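Local atomic coordinates of ABC transporter, substrate binding protein (Polyamine) (Agrobacterium tumefaciens, PDB entry 4EUO), a protein that binds gamma-aminobutyric acid (GABA) in the periplasm as the substrate-binding component of an ABC transporter, probably delivering it for uptake. Residues S98-F103 against E287-A292. Residues are numbered along the deposited sequence; the frame is centred on the assembly and turned at random.
Sequences SFYYSF and ESQVNA. With ABU (gamma-amino-butanoic acid), chain E.
Y100 and Q289 meet through a single water. The tyrosine OH lies 2.7 Å from the water O, and the same water donates a hydrogen to Q289 OE1 over 2.6 Å, a relay between two polar groups whose own atoms stay too far apart to bond. Tyrosine suits its place because its hydroxyl sits at the end of a long, flat ring; with CG anti to the backbone N (chi1 -178°) the ring leans along its own strand, and only its OH arrives beside N291 and the water. Ring and N291 amide cross obliquely, their planes 42° apart. N291 ND2 comes within 3.6 Å of Y100 OH, a contact only, and is hydrogen-bonded to T223 OG1. Further along, S102 OG and Q289 NE2 are 4.2 Å from each other and are joined through a shared acceptor, OD1 of N221. Glutamine fits here because its extended chain brings both ends of one amide into play: OE1 takes the water, while NE2 donates to N221 OD1 and to the carbonyl O of P282, in a loop. N221 and T223 belong to strand 215-229, which pairs with both strands. Alternation along strand 96-107 sends F99 and Y101 to the other side, into the GABA pocket: the F99 ring presents its edge, with CZ 3.6 Å from the ligand CG, and ligand CD lies over one face of the Y101 ring, toward its rim. Y100 and S102 instead put their hydroxyls toward N291 and Q289. Strand 289-291 is thus bonded to the pocket strand through intermediaries, a water and N221, without touching the ligand itself.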
loop_
_atom_site.group_PDB
_atom_site.type_symbol
_atom_site.label_atom_id
_atom_site.label_comp_id
_atom_site.label_asym_id
_atom_site.label_seq_id
_atom_site.Cartn_x
_atom_site.Cartn_y
_atom_site.Cartn_z
ATOM N N SER A 98 1.421 5.718 7.506
ATOM C CA SER A 98 0.547 6.578 6.727
ATOM C C SER A 98 -0.883 6.025 6.737
ATOM O O SER A 98 -1.853 6.763 6.940
ATOM C CB SER A 98 1.063 6.666 5.290
ATOM O OG SER A 98 0.197 7.518 4.548
ATOM N N PHE A 99 -1.021 4.713 6.470
ATOM C CA PHE A 99 -2.299 4.028 6.500
ATOM C C PHE A 99 -2.055 2.537 6.463
ATOM O O PHE A 99 -0.960 2.106 6.045
ATOM C CB PHE A 99 -3.257 4.434 5.360
ATOM C CG PHE A 99 -2.751 4.159 3.960
ATOM C CD1 PHE A 99 -3.052 2.961 3.312
ATOM C CD2 PHE A 99 -2.005 5.103 3.284
ATOM C CE1 PHE A 99 -2.601 2.716 2.007
ATOM C CE2 PHE A 99 -1.550 4.868 1.987
ATOM C CZ PHE A 99 -1.855 3.675 1.357
ATOM N N TYR A 100 -3.074 1.768 6.872
ATOM C CA TYR A 100 -2.998 0.321 6.952
ATOM C C TYR A 100 -3.933 -0.232 5.901
ATOM O O TYR A 100 -5.065 0.252 5.749
ATOM C CB TYR A 100 -3.361 -0.079 8.385
ATOM C CG TYR A 100 -3.296 -1.545 8.722
ATOM C CD1 TYR A 100 -2.114 -2.126 9.155
ATOM C CD2 TYR A 100 -4.447 -2.329 8.738
ATOM C CE1 TYR A 100 -2.066 -3.452 9.581
ATOM C CE2 TYR A 100 -4.407 -3.671 9.139
ATOM C CZ TYR A 100 -3.221 -4.209 9.588
ATOM O OH TYR A 100 -3.181 -5.504 10.057
ATOM N N TYR A 101 -3.481 -1.229 5.130
ATOM C CA TYR A 101 -4.284 -1.702 4.011
ATOM C C TYR A 101 -4.179 -3.193 3.850
ATOM O O TYR A 101 -3.340 -3.832 4.485
ATOM C CB TYR A 101 -3.821 -1.004 2.705
ATOM C CG TYR A 101 -2.433 -1.363 2.226
ATOM C CD1 TYR A 101 -2.231 -2.412 1.333
ATOM C CD2 TYR A 101 -1.318 -0.635 2.642
ATOM C CE1 TYR A 101 -0.953 -2.734 0.879
ATOM C CE2 TYR A 101 -0.035 -0.955 2.203
ATOM C CZ TYR A 101 0.137 -1.994 1.312
ATOM O OH TYR A 101 1.379 -2.311 0.827
ATOM N N SER A 102 -4.969 -3.734 2.908
ATOM C CA SER A 102 -4.884 -5.131 2.560
ATOM C C SER A 102 -4.816 -5.319 1.063
ATOM O O SER A 102 -5.405 -4.526 0.319
ATOM C CB SER A 102 -6.151 -5.872 2.987
ATOM O OG SER A 102 -6.223 -5.906 4.399
ATOM N N PHE A 103 -4.153 -6.388 0.641
ATOM C CA PHE A 103 -4.345 -6.932 -0.684
ATOM C C PHE A 103 -5.556 -7.869 -0.565
ATOM O O PHE A 103 -5.591 -8.725 0.329
ATOM C CB PHE A 103 -3.151 -7.734 -1.170
ATOM C CG PHE A 103 -1.991 -6.848 -1.493
ATOM C CD1 PHE A 103 -1.951 -6.140 -2.689
ATOM C CD2 PHE A 103 -0.944 -6.711 -0.605
ATOM C CE1 PHE A 103 -0.869 -5.293 -2.974
ATOM C CE2 PHE A 103 0.122 -5.866 -0.891
ATOM C CZ PHE A 103 0.170 -5.185 -2.091
ATOM N N GLU A 287 -11.565 -12.114 10.244
ATOM C CA GLU A 287 -12.065 -13.515 10.259
ATOM C C GLU A 287 -11.025 -14.461 9.664
ATOM O O GLU A 287 -10.693 -15.511 10.232
ATOM C CB GLU A 287 -13.366 -13.622 9.451
ATOM C CG GLU A 287 -14.135 -14.923 9.622
ATOM C CD GLU A 287 -15.595 -14.777 9.235
ATOM O OE1 GLU A 287 -16.388 -14.303 10.082
ATOM O OE2 GLU A 287 -15.939 -15.088 8.071
ATOM N N SER A 288 -10.476 -14.068 8.513
ATOM C CA SER A 288 -9.466 -14.862 7.836
ATOM C C SER A 288 -8.549 -13.825 7.221
ATOM O O SER A 288 -8.841 -13.261 6.167
ATOM C CB SER A 288 -10.109 -15.703 6.743
ATOM O OG SER A 288 -9.098 -16.410 6.055
ATOM N N GLN A 289 -7.454 -13.550 7.911
ATOM C CA GLN A 289 -6.520 -12.498 7.508
ATOM C C GLN A 289 -5.087 -12.974 7.727
ATOM O O GLN A 289 -4.788 -13.710 8.684
ATOM C CB GLN A 289 -6.797 -11.252 8.361
ATOM C CG GLN A 289 -5.974 -10.011 7.980
ATOM C CD GLN A 289 -6.466 -8.813 8.699
ATOM O OE1 GLN A 289 -6.308 -8.698 9.922
ATOM N NE2 GLN A 289 -7.041 -7.857 7.988
ATOM N N VAL A 290 -4.188 -12.501 6.859
ATOM C CA VAL A 290 -2.749 -12.819 6.903
ATOM C C VAL A 290 -2.007 -11.494 7.044
ATOM O O VAL A 290 -2.350 -10.529 6.361
ATOM C CB VAL A 290 -2.375 -13.554 5.595
ATOM C CG1 VAL A 290 -0.870 -13.804 5.507
ATOM C CG2 VAL A 290 -3.135 -14.877 5.474
ATOM N N ASN A 291 -0.993 -11.412 7.892
ATOM C CA ASN A 291 -0.271 -10.176 8.061
ATOM C C ASN A 291 1.074 -10.278 7.385
ATOM O O ASN A 291 1.902 -11.079 7.810
ATOM C CB ASN A 291 -0.121 -9.883 9.563
ATOM C CG ASN A 291 -1.459 -9.873 10.267
ATOM O OD1 ASN A 291 -1.708 -10.670 11.180
ATOM N ND2 ASN A 291 -2.370 -9.017 9.844
ATOM N N ALA A 292 1.318 -9.505 6.325
ATOM C CA ALA A 292 2.630 -9.524 5.715
ATOM C C ALA A 292 3.644 -8.944 6.678
ATOM O O ALA A 292 3.332 -8.049 7.484
ATOM C CB ALA A 292 2.640 -8.756 4.392
HETATM N N ABU E . 1.192 1.055 -1.166
HETATM C CD ABU E . -0.274 1.095 -1.104
HETATM C CB ABU E . -0.843 2.147 -2.025
HETATM C CG ABU E . -2.328 2.165 -1.899
HETATM C C ABU E . -3.057 3.078 -2.863
HETATM O O ABU E . -4.358 2.866 -3.045
HETATM O OXT ABU E . -2.445 3.970 -3.604
HETATM O O HOH W 1 -5.579 -6.371 10.926
#